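Local coordinates for protein putative dioxygenase (1H-3-hydroxy-4-oxoquinaldine 2,4-dioxygenase) (Mycobacteroides abscessus subsp. abscessus, PDB 6RA3) that cleaves the quinolone ring of the Pseudomonas quinolone signal with dioxygen, forming N-octanoylanthranilate and carbon monoxide, on an alpha/beta-hydrolase fold, at residues A[8-13]-A[75-80]. Sequence-based numbering, arbitrary orientation.
Sequences NGVQIA and AADTIG
In the alpha/beta-hydrolase fold of this dioxygenase, the two-residue turn of the N-terminal beta hairpin, between strands 3-7 and 10-17, reaches over to helix 71-84, which packs on one face of the sheet; Asn8 of the turn and Asp77 of the helix make the main link. The backbone angles of Asn8 and Gly9, both with positive phi, are consistent with a type I' turn, and the side chain of Asn8 leaves it toward the helix. Its CG lies anti to the carbonyl carbon, beside the backbone N (chi1 -58°), which carries the amide across to the carboxylate. Asn8 ND2 donates to Asp77 OD2 at 2.9 Å in a nearly straight bond, N-H...O 175°. The acceptor lies practically in the amide plane and offers its anti lone pair, the one facing away from OD1, although amide and carboxylate planes are turned 40° against each other. The same nitrogen gives a second, weak bond to the backbone oxygen of the preceding helix residue, with Ala76 O 3.1 Å from Asn8 ND2. That oxygen already receives the helical bond from Gly80 N, while Ala76 CB sits 3.6 Å from Asn8 ND2. Arg57 makes a salt bridge to Asp77 OD2 through its NH2, so this one carboxylate oxygen joins hairpin turn, helix and the loop after strand 51-54; the positive charge probably favours the ionised acid. Beyond the turn, alternate residues of strand 10-17 present aliphatic groups to the same aspartate. Val10, which also touches Arg57, approaches at about a right angle, with CG2 3.8 Å from Asp77 OD1. Buried Ile12 comes in from farther along the strand, its CD1 methyl 3.7 Å from Asp77 CB and 3.6 Å from Asp77 OD1.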
ATOM      1  N   ASN A   8     -17.221  10.622  -9.640  1.00 27.16           N
ATOM      2  CA  ASN A   8     -17.241  11.585 -10.740  1.00 36.41           C
ATOM      3  C   ASN A   8     -16.203  11.176 -11.784  1.00 29.28           C
ATOM      4  O   ASN A   8     -15.489  12.013 -12.349  1.00 29.39           O
ATOM      5  CB  ASN A   8     -16.986  13.026 -10.261  1.00 31.16           C
ATOM      6  CG  ASN A   8     -18.007  13.524  -9.189  1.00 31.52           C
ATOM      7  OD1 ASN A   8     -19.207  13.279  -9.275  1.00 27.31           O
ATOM      8  ND2 ASN A   8     -17.499  14.223  -8.185  1.00 29.30           N
ATOM      9  N   GLY A   9     -16.121   9.868 -12.029  1.00 30.00           N
ATOM     10  CA  GLY A   9     -15.244   9.300 -13.041  1.00 30.91           C
ATOM     11  C   GLY A   9     -13.756   9.439 -12.793  1.00 24.66           C
ATOM     12  O   GLY A   9     -12.967   9.136 -13.703  1.00 26.75           O
ATOM     13  N   VAL A  10     -13.346   9.943 -11.625  1.00 24.96           N
ATOM     14  CA  VAL A  10     -11.940  10.031 -11.248  1.00 17.50           C
ATOM     15  C   VAL A  10     -11.676   9.166 -10.010  1.00 25.61           C
ATOM     16  O   VAL A  10     -12.592   8.754  -9.295  1.00 26.87           O
ATOM     17  CB  VAL A  10     -11.456  11.481 -11.016  1.00 27.86           C
ATOM     18  CG1 VAL A  10     -11.788  12.328 -12.203  1.00 25.72           C
ATOM     19  CG2 VAL A  10     -12.034  12.115  -9.706  1.00 30.61           C
ATOM     20  N   GLN A  11     -10.395   8.906  -9.761  1.00 26.12           N
ATOM     21  CA  GLN A  11      -9.977   7.999  -8.693  1.00 26.54           C
ATOM     22  C   GLN A  11      -9.685   8.777  -7.419  1.00 21.76           C
ATOM     23  O   GLN A  11      -8.758   9.598  -7.376  1.00 23.09           O
ATOM     24  CB  GLN A  11      -8.744   7.176  -9.074  1.00 29.74           C
ATOM     25  CG  GLN A  11      -8.463   6.102  -7.988  1.00 34.82           C
ATOM     26  CD  GLN A  11      -7.549   4.998  -8.421  1.00 34.85           C
ATOM     27  OE1 GLN A  11      -7.980   3.931  -8.866  1.00 38.41           O
ATOM     28  NE2 GLN A  11      -6.280   5.224  -8.248  1.00 22.99           N
ATOM     29  N   ILE A  12     -10.455   8.484  -6.373  1.00 21.54           N
ATOM     30  CA  ILE A  12     -10.350   9.140  -5.068  1.00 25.18           C
ATOM     31  C   ILE A  12      -9.817   8.125  -4.066  1.00 24.73           C
ATOM     32  O   ILE A  12     -10.525   7.182  -3.707  1.00 22.45           O
ATOM     33  CB  ILE A  12     -11.717   9.686  -4.605  1.00 23.87           C
ATOM     34  CG1 ILE A  12     -12.301  10.615  -5.675  1.00 30.34           C
ATOM     35  CG2 ILE A  12     -11.602  10.373  -3.232  1.00 25.42           C
ATOM     36  CD1 ILE A  12     -11.409  11.860  -5.978  1.00 27.77           C
ATOM     37  N   ALA A  13      -8.612   8.347  -3.574  1.00 20.37           N
ATOM     38  CA  ALA A  13      -8.053   7.536  -2.513  1.00 26.22           C
ATOM     39  C   ALA A  13      -8.544   8.014  -1.157  1.00 29.02           C
ATOM     40  O   ALA A  13      -8.757   9.208  -0.927  1.00 25.72           O
ATOM     41  CB  ALA A  13      -6.545   7.597  -2.522  1.00 27.05           C
ATOM     42  N   ALA A  75     -14.871  19.453  -3.963  1.00 34.28           N
ATOM     43  CA  ALA A  75     -16.095  19.326  -3.188  1.00 37.61           C
ATOM     44  C   ALA A  75     -17.062  18.308  -3.778  1.00 39.63           C
ATOM     45  O   ALA A  75     -17.705  17.553  -3.037  1.00 35.38           O
ATOM     46  CB  ALA A  75     -16.780  20.688  -3.101  1.00 42.49           C
ATOM     47  N   ALA A  76     -17.198  18.280  -5.100  1.00 33.30           N
ATOM     48  CA  ALA A  76     -18.081  17.304  -5.710  1.00 37.42           C
ATOM     49  C   ALA A  76     -17.556  15.895  -5.476  1.00 38.24           C
ATOM     50  O   ALA A  76     -18.347  14.969  -5.306  1.00 27.95           O
ATOM     51  CB  ALA A  76     -18.233  17.572  -7.212  1.00 48.68           C
ATOM     52  N   ASP A  77     -16.220  15.722  -5.485  1.00 33.62           N
ATOM     53  CA  ASP A  77     -15.613  14.397  -5.304  1.00 36.30           C
ATOM     54  C   ASP A  77     -15.758  13.921  -3.860  1.00 39.25           C
ATOM     55  O   ASP A  77     -16.071  12.751  -3.607  1.00 29.15           O
ATOM     56  CB  ASP A  77     -14.110  14.392  -5.627  1.00 35.10           C
ATOM     57  CG  ASP A  77     -13.773  14.690  -7.085  1.00 30.37           C
ATOM     58  OD1 ASP A  77     -12.577  14.979  -7.320  1.00 32.85           O
ATOM     59  OD2 ASP A  77     -14.655  14.622  -7.960  1.00 31.24           O
ATOM     60  N   THR A  78     -15.443  14.804  -2.903  1.00 30.32           N
ATOM     61  CA  THR A  78     -15.492  14.448  -1.496  1.00 35.04           C
ATOM     62  C   THR A  78     -16.910  14.115  -1.088  1.00 34.72           C
ATOM     63  O   THR A  78     -17.144  13.125  -0.387  1.00 35.69           O
ATOM     64  CB  THR A  78     -14.935  15.594  -0.655  1.00 33.28           C
ATOM     65  OG1 THR A  78     -13.557  15.806  -0.978  1.00 29.19           O
ATOM     66  CG2 THR A  78     -15.065  15.304   0.867  1.00 37.71           C
ATOM     67  N   ILE A  79     -17.876  14.912  -1.554  1.00 32.35           N
ATOM     68  CA  ILE A  79     -19.278  14.634  -1.270  1.00 33.30           C
ATOM     69  C   ILE A  79     -19.710  13.330  -1.918  1.00 33.74           C
ATOM     70  O   ILE A  79     -20.483  12.556  -1.335  1.00 31.81           O
ATOM     71  CB  ILE A  79     -20.164  15.807  -1.735  1.00 35.75           C
ATOM     72  CG1 ILE A  79     -19.856  17.065  -0.920  1.00 33.12           C
ATOM     73  CG2 ILE A  79     -21.646  15.418  -1.642  1.00 41.95           C
ATOM     74  CD1 ILE A  79     -20.566  18.315  -1.407  1.00 42.02           C
ATOM     75  N   GLY A  80     -19.274  13.082  -3.150  1.00 34.13           N
ATOM     76  CA  GLY A  80     -19.683  11.855  -3.812  1.00 36.30           C
ATOM     77  C   GLY A  80     -19.142  10.631  -3.098  1.00 27.88           C
ATOM     78  O   GLY A  80     -19.818   9.598  -3.009  1.00 32.76           O
TER